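Local coordinates for protein mannitol dehydrogenase (Pseudomonas fluorescens, PDB 1LJ8) that binds NAD and probably acts as a mannitol 2-dehydrogenase, interconverting mannitol and fructose with the help of this cofactor, at residues Gln42-Asp47 and Val229-Pro234; Val262-Glu267 and Pro275-Val280; Phe37-Gln42 and Tyr81-Tyr86. All blocks are in the same frame, centred on the assembly; numbering follows the deposited sequence.

Contact 1: residues Gln42-Asp47 and Val229-Pro234. With NAD (nicotinamide-adenine-dinucleotide), chain B.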
loop_
_atom_site.group_PDB
_atom_site.type_symbol
_atom_site.label_atom_id
_atom_site.label_comp_id
_atom_site.label_asym_id
_atom_site.label_seq_id
_atom_site.Cartn_x
_atom_site.Cartn_y
_atom_site.Cartn_z
ATOM N N GLN A 42 -0.216 7.203 -9.115
ATOM C CA GLN A 42 -1.312 7.575 -10.022
ATOM C C GLN A 42 -1.367 9.063 -10.356
ATOM O O GLN A 42 -1.595 9.435 -11.525
ATOM C CB GLN A 42 -2.692 7.179 -9.443
ATOM C CG GLN A 42 -2.830 5.673 -9.099
ATOM C CD GLN A 42 -2.538 5.426 -7.629
ATOM O OE1 GLN A 42 -3.293 5.881 -6.757
ATOM N NE2 GLN A 42 -1.435 4.725 -7.338
ATOM N N ALA A 43 -1.196 9.943 -9.361
ATOM C CA ALA A 43 -1.257 11.379 -9.687
ATOM C C ALA A 43 -0.037 11.767 -10.562
ATOM O O ALA A 43 -0.121 12.656 -11.427
ATOM C CB ALA A 43 -1.275 12.230 -8.393
ATOM N N TYR A 44 1.086 11.099 -10.311
ATOM C CA TYR A 44 2.308 11.331 -11.091
ATOM C C TYR A 44 2.054 11.005 -12.596
ATOM O O TYR A 44 2.327 11.821 -13.480
ATOM C CB TYR A 44 3.403 10.420 -10.539
ATOM C CG TYR A 44 4.635 10.293 -11.416
ATOM C CD1 TYR A 44 5.567 11.329 -11.500
ATOM C CD2 TYR A 44 4.834 9.147 -12.175
ATOM C CE1 TYR A 44 6.696 11.210 -12.350
ATOM C CE2 TYR A 44 5.956 9.018 -13.022
ATOM C CZ TYR A 44 6.869 10.066 -13.090
ATOM O OH TYR A 44 7.980 9.940 -13.909
ATOM N N TYR A 45 1.547 9.806 -12.896
ATOM C CA TYR A 45 1.309 9.458 -14.310
ATOM C C TYR A 45 0.236 10.331 -14.944
ATOM O O TYR A 45 0.322 10.686 -16.104
ATOM C CB TYR A 45 0.887 7.998 -14.441
ATOM C CG TYR A 45 2.018 6.991 -14.316
ATOM C CD1 TYR A 45 2.109 6.147 -13.207
ATOM C CD2 TYR A 45 2.934 6.815 -15.369
ATOM C CE1 TYR A 45 3.073 5.145 -13.134
ATOM C CE2 TYR A 45 3.881 5.806 -15.323
ATOM C CZ TYR A 45 3.949 4.971 -14.197
ATOM O OH TYR A 45 4.876 3.958 -14.131
ATOM N N THR A 46 -0.794 10.682 -14.185
ATOM C CA THR A 46 -1.843 11.506 -14.742
ATOM C C THR A 46 -1.314 12.914 -15.071
ATOM O O THR A 46 -1.646 13.482 -16.103
ATOM C CB THR A 46 -3.036 11.557 -13.772
ATOM O OG1 THR A 46 -3.453 10.204 -13.499
ATOM C CG2 THR A 46 -4.175 12.344 -14.412
ATOM N N ASP A 47 -0.442 13.437 -14.221
ATOM C CA ASP A 47 0.157 14.756 -14.426
ATOM C C ASP A 47 1.075 14.640 -15.659
ATOM O O ASP A 47 1.087 15.552 -16.515
ATOM C CB ASP A 47 0.975 15.152 -13.163
ATOM C CG ASP A 47 1.812 16.414 -13.358
ATOM O OD1 ASP A 47 1.263 17.516 -13.125
ATOM O OD2 ASP A 47 3.018 16.312 -13.728
ATOM N N VAL A 229 1.172 -2.315 -8.940
ATOM C CA VAL A 229 1.565 -0.915 -8.773
ATOM C C VAL A 229 2.857 -0.902 -7.994
ATOM O O VAL A 229 2.978 -1.589 -6.969
ATOM C CB VAL A 229 0.438 -0.127 -8.049
ATOM C CG1 VAL A 229 -0.850 -0.201 -8.956
ATOM C CG2 VAL A 229 0.172 -0.698 -6.639
ATOM N N ASP A 230 3.851 -0.137 -8.462
ATOM C CA ASP A 230 5.129 -0.227 -7.785
ATOM C C ASP A 230 5.887 1.102 -7.768
ATOM O O ASP A 230 6.179 1.629 -8.831
ATOM C CB ASP A 230 5.967 -1.284 -8.547
ATOM C CG ASP A 230 7.201 -1.766 -7.771
ATOM O OD1 ASP A 230 7.377 -1.335 -6.635
ATOM O OD2 ASP A 230 8.005 -2.595 -8.301
ATOM N N ARG A 231 6.154 1.636 -6.581
ATOM C CA ARG A 231 7.005 2.830 -6.439
ATOM C C ARG A 231 7.183 3.059 -4.948
ATOM O O ARG A 231 6.223 3.408 -4.253
ATOM C CB ARG A 231 6.436 4.104 -7.101
ATOM C CG ARG A 231 7.490 5.248 -6.985
ATOM C CD ARG A 231 7.049 6.515 -7.729
ATOM N NE ARG A 231 8.252 7.101 -8.333
ATOM C CZ ARG A 231 8.255 8.132 -9.164
ATOM N NH1 ARG A 231 7.122 8.742 -9.487
ATOM N NH2 ARG A 231 9.409 8.488 -9.761
ATOM N N ILE A 232 8.399 2.827 -4.457
ATOM C CA ILE A 232 8.692 2.977 -3.021
ATOM C C ILE A 232 8.500 4.439 -2.650
ATOM O O ILE A 232 9.148 5.349 -3.184
ATOM C CB ILE A 232 10.099 2.464 -2.693
ATOM C CG1 ILE A 232 10.120 0.919 -2.864
ATOM C CG2 ILE A 232 10.471 2.811 -1.251
ATOM C CD1 ILE A 232 11.603 0.369 -3.008
ATOM N N THR A 233 7.612 4.640 -1.680
ATOM C CA THR A 233 7.216 5.996 -1.290
ATOM C C THR A 233 7.241 6.130 0.228
ATOM O O THR A 233 6.297 5.751 0.937
ATOM C CB THR A 233 5.779 6.296 -1.862
ATOM O OG1 THR A 233 5.769 6.118 -3.304
ATOM C CG2 THR A 233 5.340 7.770 -1.503
ATOM N N PRO A 234 8.338 6.631 0.761
ATOM C CA PRO A 234 8.462 6.798 2.218
ATOM C C PRO A 234 7.422 7.825 2.758
ATOM O O PRO A 234 6.773 8.540 1.969
ATOM C CB PRO A 234 9.871 7.393 2.384
ATOM C CG PRO A 234 10.635 6.872 1.139
ATOM C CD PRO A 234 9.603 6.959 0.039
HETATM P PA NAD B . -0.292 6.771 3.799
HETATM O O1A NAD B . -0.208 6.423 5.194
HETATM O O2A NAD B . 0.403 7.951 3.211
HETATM O O5B NAD B . -1.819 6.956 3.369
HETATM C C5B NAD B . -2.781 5.890 3.642
HETATM C C4B NAD B . -4.090 6.575 3.197
HETATM O O4B NAD B . -5.173 5.570 3.371
HETATM C C3B NAD B . -4.591 7.756 4.102
HETATM O O3B NAD B . -5.239 8.690 3.219
HETATM C C2B NAD B . -5.556 7.062 5.075
HETATM O O2B NAD B . -6.500 7.953 5.656
HETATM C C1B NAD B . -6.250 6.089 4.141
HETATM N N9A NAD B . -6.895 4.983 4.774
HETATM C C8A NAD B . -6.454 4.095 5.735
HETATM N N7A NAD B . -7.352 3.181 6.025
HETATM C C5A NAD B . -8.428 3.495 5.210
HETATM C C6A NAD B . -9.661 2.844 5.085
HETATM N N6A NAD B . -10.037 1.748 5.745
HETATM N N1A NAD B . -10.586 3.377 4.197
HETATM C C2A NAD B . -10.298 4.514 3.445
HETATM N N3A NAD B . -9.073 5.164 3.536
HETATM C C4A NAD B . -8.172 4.604 4.447
HETATM O O3 NAD B . 0.130 5.460 3.011
HETATM P PN NAD B . 0.753 5.254 1.543
HETATM O O1N NAD B . 2.215 5.206 1.650
HETATM O O2N NAD B . 0.164 6.276 0.674
HETATM O O5D NAD B . 0.289 3.792 1.181
HETATM C C5D NAD B . -1.103 3.576 0.995
HETATM C C4D NAD B . -1.217 2.289 0.303
HETATM O O4D NAD B . -0.759 2.311 -1.064
HETATM C C3D NAD B . -0.533 1.031 0.950
HETATM O O3D NAD B . -1.259 0.531 2.067
HETATM C C2D NAD B . -0.367 0.083 -0.222
HETATM O O2D NAD B . -1.514 -0.739 -0.391
HETATM C C1D NAD B . -0.149 1.040 -1.422
HETATM N N1N NAD B . 1.264 1.222 -1.808
HETATM C C2N NAD B . 2.205 1.990 -1.097
HETATM C C3N NAD B . 3.503 1.982 -1.537
HETATM C C7N NAD B . 4.553 2.788 -0.748
HETATM O O7N NAD B . 5.742 2.600 -1.042
HETATM N N7N NAD B . 4.205 3.577 0.246
HETATM C C4N NAD B . 3.911 1.178 -2.710
HETATM C C5N NAD B . 2.909 0.445 -3.415
HETATM C C6N NAD B . 1.554 0.449 -2.976
#
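Arg231 NH1 is gripped twice: it hydrogen-bonds to Ala40 O at the end of helix 36-40, and it presses onto the face of the Tyr44 ring, 3.4 Å above the plane and over its centre. All six ring carbons lie at nearly the same distance from NH1, CG being closest. The guanidinium does not lie flat on the ring; the planes are 67° apart, and the group stands on the phenol by its NH1 corner. Arg231 CZ is 4.5 Å from the Tyr44 centroid and almost on the ring normal, a cation-pi contact. Tyr44 reaches this place from helix 42-50 with CG trans to the backbone N (chi1 167°), while Arg231 runs out extended and bends at chi3. The rest of the arginine is also held: NH2 forms a salt bridge with Glu87, and NE bonds to Glu259 O. With an alanine at Tyr44, NH1 would lose its aromatic support and is likely to face a gap on that side, leaving the guanidinium less firmly placed. Within the helix, Thr46 OG1 (2.8 Å) and Thr46 N both reach Gln42 O, from opposite faces of the carbonyl plane. Beyond Arg231 the loop turns to the cofactor. Thr233 OG1 bonds to Arg231 O at 2.9 Å from above the carbonyl plane, and Thr233 N donates to NAD O7N at 2.8 Å. NAD N7N returns a bond to Thr233 O (3.1 Å), so one residue holds both ends of the carboxamide and limits its rotation. The chemistry thus pairs a buried arginine, its charge met by Glu87 and probably eased by the aromatic face, with a loop whose backbone reads the nicotinamide amide.

Contact 2: residues Val262-Glu267 and Pro275-Val280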
loop_
_atom_site.group_PDB
_atom_site.type_symbol
_atom_site.label_atom_id
_atom_site.label_comp_id
_atom_site.label_asym_id
_atom_site.label_seq_id
_atom_site.Cartn_x
_atom_site.Cartn_y
_atom_site.Cartn_z
ATOM N N VAL A 262 9.576 3.511 -11.140
ATOM C CA VAL A 262 8.112 3.536 -11.058
ATOM C C VAL A 262 7.537 2.646 -12.160
ATOM O O VAL A 262 8.023 2.625 -13.307
ATOM C CB VAL A 262 7.567 5.008 -11.171
ATOM C CG1 VAL A 262 7.984 5.644 -12.478
ATOM C CG2 VAL A 262 6.032 5.034 -10.966
ATOM N N GLN A 263 6.521 1.870 -11.818
ATOM C CA GLN A 263 5.924 1.003 -12.821
ATOM C C GLN A 263 4.437 0.813 -12.502
ATOM O O GLN A 263 4.026 0.868 -11.350
ATOM C CB GLN A 263 6.658 -0.371 -12.830
ATOM C CG GLN A 263 6.130 -1.320 -13.902
ATOM C CD GLN A 263 7.034 -2.553 -14.075
ATOM O OE1 GLN A 263 7.702 -2.970 -13.131
ATOM N NE2 GLN A 263 7.016 -3.157 -15.268
ATOM N N TRP A 264 3.643 0.603 -13.543
ATOM C CA TRP A 264 2.197 0.375 -13.360
ATOM C C TRP A 264 1.795 -0.563 -14.505
ATOM O O TRP A 264 1.946 -0.203 -15.665
ATOM C CB TRP A 264 1.454 1.707 -13.536
ATOM C CG TRP A 264 0.009 1.692 -13.104
ATOM C CD1 TRP A 264 -0.703 0.635 -12.620
ATOM C CD2 TRP A 264 -0.871 2.821 -13.094
ATOM N NE1 TRP A 264 -1.994 1.049 -12.290
ATOM C CE2 TRP A 264 -2.114 2.383 -12.579
ATOM C CE3 TRP A 264 -0.726 4.170 -13.467
ATOM C CZ2 TRP A 264 -3.210 3.250 -12.425
ATOM C CZ3 TRP A 264 -1.817 5.045 -13.317
ATOM C CH2 TRP A 264 -3.052 4.574 -12.795
ATOM N N VAL A 265 1.331 -1.758 -14.164
ATOM C CA VAL A 265 0.829 -2.656 -15.191
ATOM C C VAL A 265 -0.652 -2.861 -14.797
ATOM O O VAL A 265 -0.942 -3.234 -13.663
ATOM C CB VAL A 265 1.548 -3.990 -15.187
ATOM C CG1 VAL A 265 0.994 -4.804 -16.412
ATOM C CG2 VAL A 265 3.074 -3.777 -15.299
ATOM N N LEU A 266 -1.549 -2.576 -15.731
ATOM C CA LEU A 266 -3.001 -2.613 -15.496
ATOM C C LEU A 266 -3.723 -3.537 -16.457
ATOM O O LEU A 266 -3.312 -3.701 -17.605
ATOM C CB LEU A 266 -3.627 -1.214 -15.783
ATOM C CG LEU A 266 -4.131 -0.172 -14.808
ATOM C CD1 LEU A 266 -4.507 1.131 -15.532
ATOM C CD2 LEU A 266 -5.299 -0.735 -14.029
ATOM N N GLU A 267 -4.845 -4.074 -15.994
ATOM C CA GLU A 267 -5.722 -4.817 -16.881
ATOM C C GLU A 267 -6.651 -3.734 -17.474
ATOM O O GLU A 267 -7.162 -2.874 -16.742
ATOM C CB GLU A 267 -6.522 -5.854 -16.103
ATOM C CG GLU A 267 -5.616 -6.997 -15.657
ATOM C CD GLU A 267 -6.306 -7.982 -14.765
ATOM O OE1 GLU A 267 -7.473 -7.715 -14.291
ATOM O OE2 GLU A 267 -5.657 -9.017 -14.535
ATOM N N PRO A 275 -7.954 7.600 -18.675
ATOM C CA PRO A 275 -6.949 8.461 -19.335
ATOM C C PRO A 275 -6.082 7.530 -20.215
ATOM O O PRO A 275 -5.913 6.331 -19.903
ATOM C CB PRO A 275 -6.089 8.998 -18.175
ATOM C CG PRO A 275 -7.009 8.836 -16.908
ATOM C CD PRO A 275 -7.798 7.564 -17.210
ATOM N N ALA A 276 -5.489 8.098 -21.266
ATOM C CA ALA A 276 -4.570 7.367 -22.154
ATOM C C ALA A 276 -3.182 7.217 -21.470
ATOM O O ALA A 276 -2.147 7.665 -21.989
ATOM C CB ALA A 276 -4.437 8.142 -23.488
ATOM N N TRP A 277 -3.162 6.588 -20.305
ATOM C CA TRP A 277 -1.920 6.421 -19.531
ATOM C C TRP A 277 -0.812 5.678 -20.294
ATOM O O TRP A 277 0.372 5.820 -19.970
ATOM C CB TRP A 277 -2.217 5.657 -18.224
ATOM C CG TRP A 277 -2.944 6.471 -17.149
ATOM C CD1 TRP A 277 -2.590 7.711 -16.639
ATOM C CD2 TRP A 277 -4.073 6.029 -16.371
ATOM N NE1 TRP A 277 -3.451 8.045 -15.580
ATOM C CE2 TRP A 277 -4.353 7.033 -15.407
ATOM C CE3 TRP A 277 -4.876 4.872 -16.403
ATOM C CZ2 TRP A 277 -5.411 6.920 -14.480
ATOM C CZ3 TRP A 277 -5.926 4.764 -15.481
ATOM C CH2 TRP A 277 -6.181 5.789 -14.538
ATOM N N GLU A 278 -1.184 4.888 -21.301
ATOM C CA GLU A 278 -0.121 4.157 -22.003
ATOM C C GLU A 278 0.814 5.121 -22.722
ATOM O O GLU A 278 1.946 4.741 -23.029
ATOM C CB GLU A 278 -0.678 3.116 -23.017
ATOM C CG GLU A 278 -1.607 3.674 -24.095
ATOM C CD GLU A 278 -3.096 3.661 -23.653
ATOM O OE1 GLU A 278 -3.468 4.477 -22.776
ATOM O OE2 GLU A 278 -3.878 2.795 -24.178
ATOM N N LYS A 279 0.354 6.340 -23.006
ATOM C CA LYS A 279 1.197 7.315 -23.690
ATOM C C LYS A 279 2.314 7.805 -22.767
ATOM O O LYS A 279 3.293 8.423 -23.238
ATOM C CB LYS A 279 0.357 8.504 -24.179
ATOM C CG LYS A 279 -0.567 8.141 -25.369
ATOM C CD LYS A 279 -1.480 9.260 -25.838
ATOM C CE LYS A 279 -2.415 8.742 -26.977
ATOM N NZ LYS A 279 -3.426 9.741 -27.386
ATOM N N VAL A 280 2.195 7.544 -21.458
ATOM C CA VAL A 280 3.259 7.954 -20.539
ATOM C C VAL A 280 3.859 6.814 -19.741
ATOM O O VAL A 280 4.292 7.001 -18.591
ATOM C CB VAL A 280 2.819 9.082 -19.577
ATOM C CG1 VAL A 280 2.647 10.401 -20.406
ATOM C CG2 VAL A 280 1.499 8.685 -18.850
#
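Trp264 and Trp277 pack against each other inside the Rossmann-type domain, where strand 263-266, the middle strand of a small three-stranded mixed sheet, faces the 3-10 turn 277-279 of the connection leading to its parallel neighbour 283-284. The inner side is dense. Trp264 CH2 sits 3.6 Å above the Trp277 ring, toward its rim, and the six-membered rings meet obliquely, with planes at 46° and Trp264 CH2 coming to 3.7 Å from Trp277 CZ2. Leu266 CD1 fills the angle between them, 3.7 Å above the Trp264 ring and 3.9 Å from Trp277 CE3. Pro275 CG covers the other face of Trp277, which is therefore clamped between a proline and an indole. Trp277 gets there with CG trans to the carbonyl carbon (chi1 -74°), folding the indole inward from the turn. By contrast, the outer side of the same turn is charged and solvent-facing, with salt bridges of Glu278 to Arg274 and Lys279 to Glu54. Trp277 brings its one polar side-chain atom inward too, where Trp277 NE1 meets Thr46 OG1 of helix 42-50 at 3.0 Å.

Contact 3: residues Phe37-Gln42 and Tyr81-Tyr86. With NAD (nicotinamide-adenine-dinucleotide), chain B.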
loop_
_atom_site.group_PDB
_atom_site.type_symbol
_atom_site.label_atom_id
_atom_site.label_comp_id
_atom_site.label_asym_id
_atom_site.label_seq_id
_atom_site.Cartn_x
_atom_site.Cartn_y
_atom_site.Cartn_z
ATOM N N PHE A 37 1.613 7.292 -1.605
ATOM C CA PHE A 37 1.665 6.482 -2.825
ATOM C C PHE A 37 0.775 6.959 -3.951
ATOM O O PHE A 37 1.185 7.004 -5.111
ATOM C CB PHE A 37 1.345 5.003 -2.520
ATOM C CG PHE A 37 1.542 4.111 -3.706
ATOM C CD1 PHE A 37 2.809 3.986 -4.310
ATOM C CD2 PHE A 37 0.468 3.453 -4.259
ATOM C CE1 PHE A 37 2.961 3.189 -5.479
ATOM C CE2 PHE A 37 0.589 2.661 -5.410
ATOM C CZ PHE A 37 1.842 2.526 -6.029
ATOM N N HIS A 38 -0.447 7.345 -3.625
ATOM C CA HIS A 38 -1.321 7.840 -4.685
ATOM C C HIS A 38 -0.666 9.003 -5.414
ATOM O O HIS A 38 -0.694 9.098 -6.642
ATOM C CB HIS A 38 -2.659 8.367 -4.101
ATOM C CG HIS A 38 -3.444 9.163 -5.093
ATOM N ND1 HIS A 38 -4.040 8.577 -6.195
ATOM C CD2 HIS A 38 -3.662 10.498 -5.201
ATOM C CE1 HIS A 38 -4.585 9.526 -6.942
ATOM N NE2 HIS A 38 -4.368 10.699 -6.365
ATOM N N ARG A 39 -0.068 9.899 -4.640
ATOM C CA ARG A 39 0.534 11.085 -5.219
ATOM C C ARG A 39 1.793 10.810 -6.030
ATOM O O ARG A 39 2.048 11.497 -7.037
ATOM C CB ARG A 39 0.865 12.098 -4.086
ATOM C CG ARG A 39 -0.440 12.532 -3.339
ATOM C CD ARG A 39 -0.139 13.776 -2.493
ATOM N NE ARG A 39 0.821 13.439 -1.429
ATOM C CZ ARG A 39 1.667 14.322 -0.885
ATOM N NH1 ARG A 39 1.663 15.591 -1.311
ATOM N NH2 ARG A 39 2.529 13.927 0.076
ATOM N N ALA A 40 2.581 9.839 -5.589
ATOM C CA ALA A 40 3.844 9.518 -6.293
ATOM C C ALA A 40 3.639 8.614 -7.494
ATOM O O ALA A 40 4.570 8.458 -8.319
ATOM C CB ALA A 40 4.805 8.798 -5.313
ATOM N N HIS A 41 2.451 8.039 -7.602
ATOM C CA HIS A 41 2.193 7.038 -8.638
ATOM C C HIS A 41 1.030 7.409 -9.535
ATOM O O HIS A 41 1.258 7.921 -10.615
ATOM C CB HIS A 41 1.994 5.676 -7.923
ATOM C CG HIS A 41 1.895 4.496 -8.842
ATOM N ND1 HIS A 41 0.689 4.023 -9.301
ATOM C CD2 HIS A 41 2.859 3.696 -9.381
ATOM C CE1 HIS A 41 0.904 2.974 -10.089
ATOM N NE2 HIS A 41 2.215 2.764 -10.160
ATOM N N GLN A 42 -0.216 7.203 -9.115
ATOM C CA GLN A 42 -1.312 7.575 -10.022
ATOM C C GLN A 42 -1.367 9.063 -10.356
ATOM O O GLN A 42 -1.595 9.435 -11.525
ATOM C CB GLN A 42 -2.692 7.179 -9.443
ATOM C CG GLN A 42 -2.830 5.673 -9.099
ATOM C CD GLN A 42 -2.538 5.426 -7.629
ATOM O OE1 GLN A 42 -3.293 5.881 -6.757
ATOM N NE2 GLN A 42 -1.435 4.725 -7.338
ATOM N N TYR A 81 -3.734 22.979 -3.993
ATOM C CA TYR A 81 -3.679 21.558 -4.340
ATOM C C TYR A 81 -2.446 21.129 -5.130
ATOM O O TYR A 81 -2.336 19.978 -5.567
ATOM C CB TYR A 81 -4.991 21.086 -4.989
ATOM C CG TYR A 81 -6.066 20.946 -3.925
ATOM C CD1 TYR A 81 -6.944 21.992 -3.654
ATOM C CD2 TYR A 81 -6.108 19.816 -3.089
ATOM C CE1 TYR A 81 -7.830 21.922 -2.537
ATOM C CE2 TYR A 81 -6.992 19.746 -2.001
ATOM C CZ TYR A 81 -7.839 20.812 -1.729
ATOM O OH TYR A 81 -8.655 20.767 -0.593
ATOM N N LEU A 82 -1.463 22.024 -5.207
ATOM C CA LEU A 82 -0.178 21.669 -5.836
ATOM C C LEU A 82 0.728 20.990 -4.754
ATOM O O LEU A 82 0.594 21.271 -3.572
ATOM C CB LEU A 82 0.553 22.941 -6.330
ATOM C CG LEU A 82 -0.155 23.767 -7.415
ATOM C CD1 LEU A 82 0.612 25.080 -7.676
ATOM C CD2 LEU A 82 -0.268 22.953 -8.683
ATOM N N PHE A 83 1.636 20.091 -5.156
ATOM C CA PHE A 83 2.564 19.493 -4.202
ATOM C C PHE A 83 3.792 19.111 -5.003
ATOM O O PHE A 83 3.697 18.934 -6.227
ATOM C CB PHE A 83 1.969 18.272 -3.466
ATOM C CG PHE A 83 1.563 17.132 -4.361
ATOM C CD1 PHE A 83 2.487 16.110 -4.660
ATOM C CD2 PHE A 83 0.296 17.094 -4.927
ATOM C CE1 PHE A 83 2.139 15.058 -5.530
ATOM C CE2 PHE A 83 -0.081 16.050 -5.803
ATOM C CZ PHE A 83 0.850 15.017 -6.115
ATOM N N THR A 84 4.915 18.974 -4.309
ATOM C CA THR A 84 6.171 18.641 -4.965
ATOM C C THR A 84 6.416 17.131 -4.908
ATOM O O THR A 84 6.283 16.498 -3.838
ATOM C CB THR A 84 7.382 19.311 -4.236
ATOM O OG1 THR A 84 7.100 20.714 -3.993
ATOM C CG2 THR A 84 8.645 19.214 -5.078
ATOM N N LEU A 85 6.806 16.584 -6.049
ATOM C CA LEU A 85 7.222 15.189 -6.138
ATOM C C LEU A 85 8.758 15.305 -6.102
ATOM O O LEU A 85 9.365 15.919 -6.989
ATOM C CB LEU A 85 6.744 14.568 -7.427
ATOM C CG LEU A 85 7.147 13.073 -7.460
ATOM C CD1 LEU A 85 6.000 12.219 -7.940
ATOM C CD2 LEU A 85 8.327 12.939 -8.359
ATOM N N TYR A 86 9.381 14.724 -5.087
ATOM C CA TYR A 86 10.830 14.851 -4.886
ATOM C C TYR A 86 11.432 13.455 -4.975
ATOM O O TYR A 86 11.359 12.677 -4.010
ATOM C CB TYR A 86 11.033 15.471 -3.503
ATOM C CG TYR A 86 12.458 15.811 -3.070
ATOM C CD1 TYR A 86 13.479 15.954 -4.001
ATOM C CD2 TYR A 86 12.748 16.038 -1.724
ATOM C CE1 TYR A 86 14.816 16.338 -3.584
ATOM C CE2 TYR A 86 14.051 16.422 -1.308
ATOM C CZ TYR A 86 15.058 16.569 -2.253
ATOM O OH TYR A 86 16.319 16.986 -1.852
HETATM P PA NAD B . -0.292 6.771 3.799
HETATM O O1A NAD B . -0.208 6.423 5.194
HETATM O O2A NAD B . 0.403 7.951 3.211
HETATM O O5B NAD B . -1.819 6.956 3.369
HETATM C C5B NAD B . -2.781 5.890 3.642
HETATM C C4B NAD B . -4.090 6.575 3.197
HETATM O O4B NAD B . -5.173 5.570 3.371
HETATM C C3B NAD B . -4.591 7.756 4.102
HETATM O O3B NAD B . -5.239 8.690 3.219
HETATM C C2B NAD B . -5.556 7.062 5.075
HETATM O O2B NAD B . -6.500 7.953 5.656
HETATM C C1B NAD B . -6.250 6.089 4.141
HETATM N N9A NAD B . -6.895 4.983 4.774
HETATM C C8A NAD B . -6.454 4.095 5.735
HETATM N N7A NAD B . -7.352 3.181 6.025
HETATM C C5A NAD B . -8.428 3.495 5.210
HETATM C C6A NAD B . -9.661 2.844 5.085
HETATM N N6A NAD B . -10.037 1.748 5.745
HETATM N N1A NAD B . -10.586 3.377 4.197
HETATM C C2A NAD B . -10.298 4.514 3.445
HETATM N N3A NAD B . -9.073 5.164 3.536
HETATM C C4A NAD B . -8.172 4.604 4.447
HETATM O O3 NAD B . 0.130 5.460 3.011
HETATM P PN NAD B . 0.753 5.254 1.543
HETATM O O1N NAD B . 2.215 5.206 1.650
HETATM O O2N NAD B . 0.164 6.276 0.674
HETATM O O5D NAD B . 0.289 3.792 1.181
HETATM C C5D NAD B . -1.103 3.576 0.995
HETATM C C4D NAD B . -1.217 2.289 0.303
HETATM O O4D NAD B . -0.759 2.311 -1.064
HETATM C C3D NAD B . -0.533 1.031 0.950
HETATM O O3D NAD B . -1.259 0.531 2.067
HETATM C C2D NAD B . -0.367 0.083 -0.222
HETATM O O2D NAD B . -1.514 -0.739 -0.391
HETATM C C1D NAD B . -0.149 1.040 -1.422
HETATM N N1N NAD B . 1.264 1.222 -1.808
HETATM C C2N NAD B . 2.205 1.990 -1.097
HETATM C C3N NAD B . 3.503 1.982 -1.537
HETATM C C7N NAD B . 4.553 2.788 -0.748
HETATM O O7N NAD B . 5.742 2.600 -1.042
HETATM N N7N NAD B . 4.205 3.577 0.246
HETATM C C4N NAD B . 3.911 1.178 -2.710
HETATM C C5N NAD B . 2.909 0.445 -3.415
HETATM C C6N NAD B . 1.554 0.449 -2.976
#
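Phe83 lies against Arg39 where strand 83-87 of the Rossmann-type sheet passes helix 36-40, the short helix that follows the glycine-rich turn after the first strand. The strand begins with this aromatic, whose ring is swung between the backbone N and the carbonyl carbon (chi1 60°) so that its face meets the arginine. Arg39 CD lies 3.8 Å from the Phe83 centroid, directly over the face, a CH-pi contact, and Arg39 CB comes to 3.5 Å from Phe83 CE1 at the rim. The guanidinium arrives off-centre: CZ is 28° off the ring normal in a cation-pi contact, and Arg39 NH1 reaches 3.4 Å from Phe83 CG. Much of the grip is therefore aliphatic, while the polar end is occupied elsewhere, NH1 bonding to Trp254 O and NE to Gly35 O. Thr84 next turns away from the helix and bonds to Asp252. Leu85 returns, laying CD1 on the backbone of Ala40, 3.8 Å from its CA, a close approach consistent with the small size of Ala40. Tyr86 packs instead on helix 238-248. Helix 36-40 also serves the cofactor. Phe37 N, near the helix start, donates to NAD O2N (2.9 Å), one of the phosphate oxygens, while the Phe37 ring covers the nicotinamide, with NAD C5N 3.4 Å above the phenyl plane and over its centre. His41 CB backs the other face of the Phe37 ring. Gln42 then ties the helix end together: its OE1 accepts from His38 ND1 at 2.9 Å, from a donor above the amide plane, and its NE2 donates to His41 ND1 at 3.0 Å, a nearly straight bond (164°).

Overall arrangement
All three contacts lie within the Rossmann-type part of the chain, and two of them touch NAD. Contacts 1 and 3 share Gln42, where helix 36-40 of contact 3 gives way to helix 42-50 of contact 1, and each sets an arginine against an aromatic face. Tyr44 in contact 1 is partly exposed, whereas contacts 2 and 3 meet through buried residues only. Contact 2, further from the chain centre, is purely apolar where its segments meet, the exposed charges lying at the back of its turn. It joins contact 1 through neighbouring strands 227-230 and 263-266, and contact 3 through Gln263 O, which bonds to His41 NE2. Cofactor-facing chemistry thus gives way to indole packing behind it.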